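Local coordinates for periplasmic binding protein/LacI transcriptional regulator (Alkaliphilus metalliredigens, PDB 3CTP) that binds the sugar beta-D-xylulofuranose and, like other LacI-family regulators, probably represses transcription by binding DNA, at residues Cys172-Pro181 with Leu203-Asp213. Residues are numbered along the deposited sequence; the frame is centred on the assembly and turned at random.
Sequences CRKILHIKGP and LEIDFIEFQHD
Lys179 starts with CG tucked over its own backbone, flanked by N and C (chi1 70°), and its chain then kinks twice near the end, which brings NZ up against the carboxylate of Glu209, itself reached with CG anti to N (chi1 -176°). Lys179 NZ meets Glu209 OE2 at 2.7 Å in a salt bridge, on the anti side of that oxygen and 24° out of the carboxylate plane. The same nitrogen donates to Gly180 O and pairs with Glu188 of helix 185-200. With an alanine at Lys179, Glu209 and Glu188 would probably lose the positive charge they share and Gly180 O a donor. Gln211 NE2 holds the other carboxylate oxygen, Glu209 OE1, at 3.1 Å. On the opposite sheet face Ile178 lays CG2 over the Phe210 ring, 3.6 Å from its centroid, a CH-pi contact, while Leu176 CD1 packs against Ile208 CG1. Between these two layers the backbones run parallel, linked by five hydrogen bonds from Ile175 O to Phe210 N. With helix 185-200 the strands form a beta-alpha-beta unit: 206-209 edges the parallel sheet, 175-179 lies between it and 234-237, and the chain beyond brings Asp213, salt-bridged to the sugar-pocket residue Arg124, close to the bound sugar.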
# COMPACT_ATOMS: atom_id res chain seq x y z
N CYS A 172 -16.99 -19.95 19.25
CA CYS A 172 -17.71 -18.69 19.20
C CYS A 172 -19.19 -18.92 18.93
O CYS A 172 -19.55 -19.70 18.03
CB CYS A 172 -17.16 -17.81 18.07
SG CYS A 172 -15.44 -17.32 18.33
N ARG A 173 -20.03 -18.22 19.68
CA ARG A 173 -21.48 -18.29 19.47
C ARG A 173 -22.13 -16.92 19.31
O ARG A 173 -23.14 -16.81 18.61
CB ARG A 173 -22.16 -19.08 20.61
CG ARG A 173 -21.64 -20.51 20.77
CD ARG A 173 -22.01 -21.41 19.58
NE ARG A 173 -21.58 -22.80 19.74
CZ ARG A 173 -20.42 -23.30 19.32
NH1 ARG A 173 -20.14 -24.58 19.52
NH2 ARG A 173 -19.51 -22.52 18.70
N LYS A 174 -21.58 -15.89 19.95
CA LYS A 174 -21.98 -14.52 19.69
C LYS A 174 -21.03 -14.00 18.63
O LYS A 174 -19.88 -13.74 18.92
CB LYS A 174 -21.83 -13.67 20.94
CG LYS A 174 -22.75 -14.09 22.11
CD LYS A 174 -22.32 -13.41 23.41
CE LYS A 174 -23.22 -13.81 24.58
NZ LYS A 174 -22.89 -13.01 25.80
N ILE A 175 -21.53 -13.85 17.41
CA ILE A 175 -20.66 -13.57 16.26
C ILE A 175 -21.10 -12.34 15.49
O ILE A 175 -22.30 -12.15 15.26
CB ILE A 175 -20.63 -14.80 15.35
CG1 ILE A 175 -19.89 -15.93 16.08
CG2 ILE A 175 -20.00 -14.50 13.98
CD1 ILE A 175 -20.02 -17.29 15.38
N LEU A 176 -20.11 -11.52 15.09
CA LEU A 176 -20.34 -10.34 14.27
C LEU A 176 -19.62 -10.52 12.95
O LEU A 176 -18.47 -11.00 12.93
CB LEU A 176 -19.70 -9.13 14.97
CG LEU A 176 -19.64 -7.81 14.20
CD1 LEU A 176 -21.04 -7.28 13.90
CD2 LEU A 176 -18.88 -6.76 15.01
N HIS A 177 -20.26 -10.12 11.86
CA HIS A 177 -19.54 -10.02 10.57
C HIS A 177 -19.57 -8.56 10.15
O HIS A 177 -20.64 -7.97 10.01
CB HIS A 177 -20.18 -10.91 9.50
CG HIS A 177 -19.61 -10.71 8.13
ND1 HIS A 177 -18.27 -10.48 7.91
CD2 HIS A 177 -20.19 -10.72 6.90
CE1 HIS A 177 -18.04 -10.35 6.61
NE2 HIS A 177 -19.19 -10.51 5.97
N ILE A 178 -18.37 -7.97 10.02
CA ILE A 178 -18.24 -6.64 9.44
C ILE A 178 -18.11 -6.89 7.95
O ILE A 178 -17.07 -7.41 7.48
CB ILE A 178 -17.03 -5.92 10.01
CG1 ILE A 178 -17.32 -5.69 11.51
CG2 ILE A 178 -16.83 -4.56 9.28
CD1 ILE A 178 -16.19 -5.04 12.31
N LYS A 179 -19.20 -6.61 7.23
CA LYS A 179 -19.28 -6.92 5.80
C LYS A 179 -18.90 -5.74 4.95
O LYS A 179 -18.90 -4.58 5.40
CB LYS A 179 -20.67 -7.45 5.42
CG LYS A 179 -21.75 -6.45 5.47
CD LYS A 179 -23.14 -7.06 4.98
CE LYS A 179 -23.13 -7.42 3.52
NZ LYS A 179 -23.04 -6.25 2.58
N GLY A 180 -18.53 -6.03 3.72
CA GLY A 180 -18.08 -4.99 2.80
C GLY A 180 -19.25 -4.37 2.08
O GLY A 180 -20.40 -4.80 2.25
N PRO A 181 -18.96 -3.33 1.28
CA PRO A 181 -19.91 -2.63 0.46
C PRO A 181 -20.66 -3.61 -0.45
O PRO A 181 -20.03 -4.51 -0.99
CB PRO A 181 -19.00 -1.79 -0.44
CG PRO A 181 -17.81 -1.52 0.32
CD PRO A 181 -17.61 -2.74 1.21
N LEU A 203 -27.70 -20.40 14.27
CA LEU A 203 -27.12 -19.32 15.04
C LEU A 203 -27.48 -18.00 14.42
O LEU A 203 -27.34 -17.84 13.22
CB LEU A 203 -25.59 -19.46 15.08
CG LEU A 203 -24.84 -18.79 16.21
CD1 LEU A 203 -25.13 -19.54 17.52
CD2 LEU A 203 -23.34 -18.76 15.90
N GLU A 204 -27.96 -17.06 15.22
CA GLU A 204 -28.18 -15.71 14.74
C GLU A 204 -26.85 -14.95 14.79
O GLU A 204 -26.11 -15.05 15.78
CB GLU A 204 -29.23 -14.99 15.59
CG GLU A 204 -30.66 -15.28 15.17
CD GLU A 204 -31.65 -14.25 15.69
OE1 GLU A 204 -31.44 -13.76 16.82
OE2 GLU A 204 -32.62 -13.94 14.97
N ILE A 205 -26.59 -14.18 13.73
CA ILE A 205 -25.34 -13.40 13.56
C ILE A 205 -25.71 -11.93 13.42
O ILE A 205 -26.75 -11.60 12.86
CB ILE A 205 -24.69 -13.74 12.20
CG1 ILE A 205 -24.31 -15.21 12.12
CG2 ILE A 205 -23.47 -12.83 11.95
CD1 ILE A 205 -23.30 -15.62 13.16
N ASP A 206 -24.82 -11.04 13.87
CA ASP A 206 -25.04 -9.61 13.69
C ASP A 206 -24.13 -9.12 12.56
O ASP A 206 -23.06 -9.70 12.34
CB ASP A 206 -24.66 -8.84 14.95
CG ASP A 206 -25.67 -9.03 16.07
OD1 ASP A 206 -26.79 -9.52 15.78
OD2 ASP A 206 -25.33 -8.70 17.23
N PHE A 207 -24.55 -8.07 11.86
CA PHE A 207 -23.78 -7.49 10.77
C PHE A 207 -23.59 -5.99 10.95
O PHE A 207 -24.50 -5.29 11.43
CB PHE A 207 -24.51 -7.73 9.43
CG PHE A 207 -24.67 -9.17 9.11
CD1 PHE A 207 -23.62 -9.89 8.57
CD2 PHE A 207 -25.88 -9.84 9.35
CE1 PHE A 207 -23.72 -11.25 8.30
CE2 PHE A 207 -26.00 -11.20 9.08
CZ PHE A 207 -24.92 -11.91 8.56
N ILE A 208 -22.42 -5.50 10.54
CA ILE A 208 -22.18 -4.05 10.35
C ILE A 208 -21.63 -3.92 8.94
O ILE A 208 -20.75 -4.68 8.56
CB ILE A 208 -21.12 -3.56 11.35
CG1 ILE A 208 -21.68 -3.60 12.77
CG2 ILE A 208 -20.63 -2.13 11.03
CD1 ILE A 208 -20.65 -3.27 13.85
N GLU A 209 -22.16 -3.00 8.14
CA GLU A 209 -21.75 -2.91 6.73
C GLU A 209 -20.95 -1.66 6.47
O GLU A 209 -21.49 -0.55 6.52
CB GLU A 209 -22.98 -2.88 5.82
CG GLU A 209 -22.67 -2.88 4.32
CD GLU A 209 -23.95 -2.88 3.50
OE1 GLU A 209 -24.49 -1.78 3.24
OE2 GLU A 209 -24.44 -3.97 3.15
N PHE A 210 -19.67 -1.83 6.16
CA PHE A 210 -18.85 -0.66 5.82
C PHE A 210 -19.17 -0.28 4.39
O PHE A 210 -19.42 -1.16 3.56
CB PHE A 210 -17.36 -1.03 5.87
CG PHE A 210 -16.75 -1.05 7.25
CD1 PHE A 210 -17.52 -1.08 8.40
CD2 PHE A 210 -15.36 -1.08 7.38
CE1 PHE A 210 -16.93 -1.09 9.67
CE2 PHE A 210 -14.76 -1.11 8.66
CZ PHE A 210 -15.54 -1.12 9.79
N GLN A 211 -19.14 1.02 4.08
CA GLN A 211 -19.51 1.46 2.72
C GLN A 211 -18.35 1.65 1.79
O GLN A 211 -18.53 1.94 0.57
CB GLN A 211 -20.28 2.79 2.79
CG GLN A 211 -21.52 2.69 3.67
CD GLN A 211 -22.49 1.64 3.18
OE1 GLN A 211 -22.90 1.67 2.01
NE2 GLN A 211 -22.85 0.70 4.05
N HIS A 212 -17.14 1.50 2.33
CA HIS A 212 -15.92 1.70 1.54
C HIS A 212 -14.91 0.64 1.95
O HIS A 212 -14.94 0.15 3.08
CB HIS A 212 -15.28 3.06 1.85
CG HIS A 212 -16.19 4.22 1.59
ND1 HIS A 212 -17.03 4.74 2.55
CD2 HIS A 212 -16.37 4.97 0.48
CE1 HIS A 212 -17.71 5.75 2.04
NE2 HIS A 212 -17.32 5.92 0.78
N ASP A 213 -14.00 0.32 1.03
CA ASP A 213 -12.78 -0.39 1.40
C ASP A 213 -11.93 0.59 2.21
O ASP A 213 -12.27 1.77 2.38
CB ASP A 213 -12.05 -0.82 0.11
CG ASP A 213 -11.00 -1.89 0.32
OD1 ASP A 213 -10.79 -2.34 1.47
OD2 ASP A 213 -10.40 -2.30 -0.71
O HOH W 1 -24.45 -13.93 17.43